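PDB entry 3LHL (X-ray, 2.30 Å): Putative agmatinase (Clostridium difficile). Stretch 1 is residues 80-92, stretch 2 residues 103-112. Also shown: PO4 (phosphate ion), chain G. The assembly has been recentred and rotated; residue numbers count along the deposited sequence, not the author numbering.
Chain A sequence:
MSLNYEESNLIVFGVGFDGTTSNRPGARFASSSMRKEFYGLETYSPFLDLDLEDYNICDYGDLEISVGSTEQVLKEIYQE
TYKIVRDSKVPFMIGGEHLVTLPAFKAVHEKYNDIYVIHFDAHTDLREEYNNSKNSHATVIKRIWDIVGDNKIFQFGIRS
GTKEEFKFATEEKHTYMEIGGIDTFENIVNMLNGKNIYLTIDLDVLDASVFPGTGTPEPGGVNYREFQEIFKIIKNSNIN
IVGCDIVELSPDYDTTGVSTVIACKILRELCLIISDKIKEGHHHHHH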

# COMPACT_ATOMS: atom_id res chain seq x y z
N GLU A 80 16.11 0.86 -4.93
CA GLU A 80 15.34 0.16 -5.95
C GLU A 80 14.23 1.04 -6.50
O GLU A 80 14.06 1.15 -7.71
CB GLU A 80 14.74 -1.13 -5.37
CG GLU A 80 13.98 -1.99 -6.38
CD GLU A 80 14.84 -2.40 -7.58
OE1 GLU A 80 15.92 -3.00 -7.36
OE2 GLU A 80 14.45 -2.13 -8.73
N THR A 81 13.49 1.69 -5.60
CA THR A 81 12.39 2.56 -6.00
C THR A 81 12.91 3.72 -6.85
O THR A 81 12.35 4.00 -7.91
CB THR A 81 11.66 3.15 -4.76
OG1 THR A 81 11.33 2.09 -3.85
CG2 THR A 81 10.38 3.85 -5.17
N TYR A 82 13.97 4.37 -6.39
CA TYR A 82 14.55 5.50 -7.11
C TYR A 82 14.88 5.18 -8.56
O TYR A 82 14.54 5.94 -9.47
CB TYR A 82 15.81 6.02 -6.41
CG TYR A 82 16.50 7.09 -7.22
CD1 TYR A 82 15.90 8.33 -7.44
CD2 TYR A 82 17.71 6.83 -7.87
CE1 TYR A 82 16.46 9.27 -8.29
CE2 TYR A 82 18.29 7.77 -8.73
CZ TYR A 82 17.66 8.98 -8.93
OH TYR A 82 18.20 9.91 -9.80
N LYS A 83 15.55 4.06 -8.79
CA LYS A 83 15.89 3.69 -10.15
C LYS A 83 14.64 3.55 -11.01
O LYS A 83 14.62 3.97 -12.17
CB LYS A 83 16.70 2.40 -10.14
CG LYS A 83 18.04 2.54 -9.44
CD LYS A 83 18.69 1.20 -9.16
CE LYS A 83 19.92 1.37 -8.29
NZ LYS A 83 20.48 0.06 -7.84
N ILE A 84 13.58 2.97 -10.44
CA ILE A 84 12.33 2.81 -11.19
C ILE A 84 11.74 4.18 -11.51
O ILE A 84 11.34 4.45 -12.64
CB ILE A 84 11.31 1.97 -10.39
CG1 ILE A 84 11.86 0.55 -10.18
CG2 ILE A 84 9.97 1.92 -11.14
CD1 ILE A 84 11.05 -0.29 -9.22
N VAL A 85 11.68 5.04 -10.50
CA VAL A 85 11.14 6.38 -10.69
C VAL A 85 12.00 7.15 -11.70
O VAL A 85 11.48 7.84 -12.58
CB VAL A 85 11.13 7.17 -9.37
CG1 VAL A 85 10.73 8.63 -9.63
CG2 VAL A 85 10.17 6.51 -8.38
N ARG A 86 13.32 7.02 -11.55
CA ARG A 86 14.27 7.69 -12.43
C ARG A 86 14.05 7.29 -13.89
O ARG A 86 14.21 8.10 -14.79
CB ARG A 86 15.70 7.34 -12.03
CG ARG A 86 16.78 7.84 -12.99
CD ARG A 86 18.05 7.03 -12.83
NE ARG A 86 17.82 5.63 -13.16
CZ ARG A 86 18.62 4.62 -12.82
NH1 ARG A 86 19.73 4.85 -12.13
NH2 ARG A 86 18.30 3.39 -13.18
N ASP A 87 13.69 6.03 -14.10
CA ASP A 87 13.47 5.53 -15.45
C ASP A 87 12.06 5.82 -15.95
O ASP A 87 11.61 5.21 -16.92
CB ASP A 87 13.74 4.02 -15.49
CG ASP A 87 15.18 3.68 -15.14
OD1 ASP A 87 16.04 4.58 -15.26
OD2 ASP A 87 15.44 2.52 -14.75
N SER A 88 11.36 6.74 -15.29
CA SER A 88 10.01 7.11 -15.68
C SER A 88 9.04 5.93 -15.68
O SER A 88 8.30 5.72 -16.64
CB SER A 88 10.00 7.76 -17.06
OG SER A 88 10.70 8.99 -17.06
N LYS A 89 9.05 5.16 -14.60
CA LYS A 89 8.16 4.02 -14.49
C LYS A 89 7.51 4.06 -13.12
O LYS A 89 7.99 4.75 -12.22
CB LYS A 89 8.95 2.72 -14.67
CG LYS A 89 9.63 2.59 -16.02
CD LYS A 89 10.50 1.35 -16.08
CE LYS A 89 11.20 1.25 -17.43
NZ LYS A 89 10.22 1.25 -18.55
N VAL A 90 6.43 3.31 -12.97
CA VAL A 90 5.71 3.27 -11.71
C VAL A 90 6.15 2.10 -10.84
O VAL A 90 6.12 0.95 -11.27
CB VAL A 90 4.18 3.16 -11.96
CG1 VAL A 90 3.44 3.06 -10.63
CG2 VAL A 90 3.70 4.36 -12.75
N PRO A 91 6.60 2.40 -9.62
CA PRO A 91 7.03 1.33 -8.72
C PRO A 91 5.81 0.78 -7.98
O PRO A 91 5.01 1.55 -7.44
CB PRO A 91 8.01 2.03 -7.78
CG PRO A 91 7.42 3.41 -7.66
CD PRO A 91 7.01 3.72 -9.10
N PHE A 92 5.65 -0.54 -7.99
CA PHE A 92 4.55 -1.18 -7.30
C PHE A 92 5.19 -2.18 -6.35
O PHE A 92 5.63 -3.25 -6.75
CB PHE A 92 3.63 -1.89 -8.29
CG PHE A 92 2.31 -2.32 -7.71
CD1 PHE A 92 1.26 -2.70 -8.53
CD2 PHE A 92 2.13 -2.37 -6.33
CE1 PHE A 92 0.04 -3.12 -8.00
CE2 PHE A 92 0.91 -2.79 -5.79
CZ PHE A 92 -0.13 -3.17 -6.63
N PRO A 103 10.63 4.71 2.67
CA PRO A 103 11.68 4.94 1.67
C PRO A 103 11.14 4.96 0.24
O PRO A 103 11.62 5.72 -0.60
CB PRO A 103 12.65 3.78 1.91
CG PRO A 103 11.79 2.70 2.48
CD PRO A 103 10.90 3.47 3.43
N ALA A 104 10.14 4.13 -0.03
CA ALA A 104 9.54 4.06 -1.35
C ALA A 104 8.91 5.41 -1.68
O ALA A 104 9.11 5.96 -2.76
CB ALA A 104 8.49 2.97 -1.39
N PHE A 105 8.14 5.92 -0.72
CA PHE A 105 7.48 7.20 -0.90
C PHE A 105 8.52 8.28 -1.14
O PHE A 105 8.36 9.12 -2.02
CB PHE A 105 6.66 7.58 0.34
CG PHE A 105 6.11 8.97 0.28
CD1 PHE A 105 5.08 9.29 -0.61
CD2 PHE A 105 6.69 9.99 1.03
CE1 PHE A 105 4.65 10.60 -0.75
CE2 PHE A 105 6.27 11.30 0.90
CZ PHE A 105 5.24 11.61 0.01
N LYS A 106 9.59 8.26 -0.35
CA LYS A 106 10.63 9.26 -0.50
C LYS A 106 11.19 9.28 -1.92
O LYS A 106 11.33 10.34 -2.52
CB LYS A 106 11.76 9.02 0.51
CG LYS A 106 11.41 9.48 1.92
CD LYS A 106 12.54 9.22 2.90
CE LYS A 106 12.17 9.69 4.30
NZ LYS A 106 13.26 9.47 5.28
N ALA A 107 11.49 8.10 -2.45
CA ALA A 107 12.03 8.00 -3.80
C ALA A 107 11.06 8.62 -4.81
O ALA A 107 11.48 9.24 -5.78
CB ALA A 107 12.31 6.53 -4.15
N VAL A 108 9.77 8.44 -4.57
CA VAL A 108 8.76 8.98 -5.47
C VAL A 108 8.64 10.49 -5.26
O VAL A 108 8.58 11.27 -6.22
CB VAL A 108 7.37 8.33 -5.23
CG1 VAL A 108 6.34 8.95 -6.16
CG2 VAL A 108 7.45 6.82 -5.45
N HIS A 109 8.61 10.91 -3.99
CA HIS A 109 8.49 12.32 -3.65
C HIS A 109 9.67 13.14 -4.19
O HIS A 109 9.52 14.32 -4.48
CB HIS A 109 8.38 12.48 -2.13
CG HIS A 109 8.25 13.91 -1.68
ND1 HIS A 109 9.30 14.61 -1.12
CD2 HIS A 109 7.22 14.78 -1.76
CE1 HIS A 109 8.91 15.85 -0.87
NE2 HIS A 109 7.66 15.98 -1.26
N GLU A 110 10.83 12.51 -4.32
CA GLU A 110 12.02 13.18 -4.84
C GLU A 110 11.74 13.81 -6.20
O GLU A 110 12.21 14.90 -6.49
CB GLU A 110 13.19 12.19 -4.98
CG GLU A 110 13.65 11.57 -3.68
CD GLU A 110 14.19 12.60 -2.70
OE1 GLU A 110 13.48 13.60 -2.44
OE2 GLU A 110 15.31 12.41 -2.18
N LYS A 111 10.97 13.11 -7.03
CA LYS A 111 10.64 13.62 -8.35
C LYS A 111 9.34 14.41 -8.36
O LYS A 111 9.24 15.46 -8.99
CB LYS A 111 10.54 12.46 -9.35
CG LYS A 111 10.05 12.90 -10.71
CD LYS A 111 9.78 11.71 -11.62
CE LYS A 111 9.15 12.17 -12.93
NZ LYS A 111 8.85 11.01 -13.81
N TYR A 112 8.33 13.90 -7.66
CA TYR A 112 7.02 14.54 -7.59
C TYR A 112 6.83 15.28 -6.27
O TYR A 112 6.15 14.80 -5.37
CB TYR A 112 5.93 13.48 -7.76
CG TYR A 112 5.97 12.76 -9.09
CD1 TYR A 112 5.48 13.38 -10.24
CD2 TYR A 112 6.45 11.46 -9.20
CE1 TYR A 112 5.47 12.72 -11.47
CE2 TYR A 112 6.45 10.79 -10.42
CZ TYR A 112 5.95 11.42 -11.56
OH TYR A 112 5.89 10.75 -12.77
P PO4 G . 22.73 6.41 -11.16
O1 PO4 G . 22.71 6.58 -9.68
O2 PO4 G . 21.48 6.96 -11.75
O3 PO4 G . 23.90 7.12 -11.73
O4 PO4 G . 22.82 4.96 -11.49

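What holds the two helices together, given that no hydrogen bond passes between the stretches? The answer is apolar packing. The helix axes run in roughly the same direction, 30° apart, and approach to 8.3 Å. Ala107 permits that closeness: its CB points toward the first helix and lies 3.5 Å from Tyr82 N and 3.5 Å from Thr81 CG2, so a single methyl fills the space beside the backbone.

How does a polar threonine fit into this buried seam? Thr81 is an m rotamer, chi1 -50°, which brings CG2 down onto the second helix, 3.4 Å from Ala104 O and 4.2 Å from Val108 CG2. Its OG1 stays 3.9 Å from Ala104 CB and finds its hydrogen bond elsewhere in the structure, so burial leaves the hydroxyl satisfied.

Why do the valines suit the next turn? Both are t rotamers, a common choice for valine in helices. Val85 points toward the partner helix and spreads its two methyls over different neighbours: CG2 meets Val108 CG2 at 4.0 Å, while CG1 lies 3.8 Å from Lys111 CD. Val108 points sideways, yet its CG2 also reaches Pro91 CG at 4.1 Å, tying the start of the strand into the same apolar cluster.

What happens where the contact meets solvent? Lys111 is extended, with all four chi angles t, so its aliphatic chain can cover Val85 while NZ continues to Tyr112 OH, donating a hydrogen bond of 3.1 Å. Arg86 turns away from the second helix; chi3 at 62° accompanies a salt bridge from NE to Asp87 OD1, 2.9 Å, just beyond the helix. Its NH1 donates to PO4 O2 at 2.8 Å, leaving these charges outside the apolar seam.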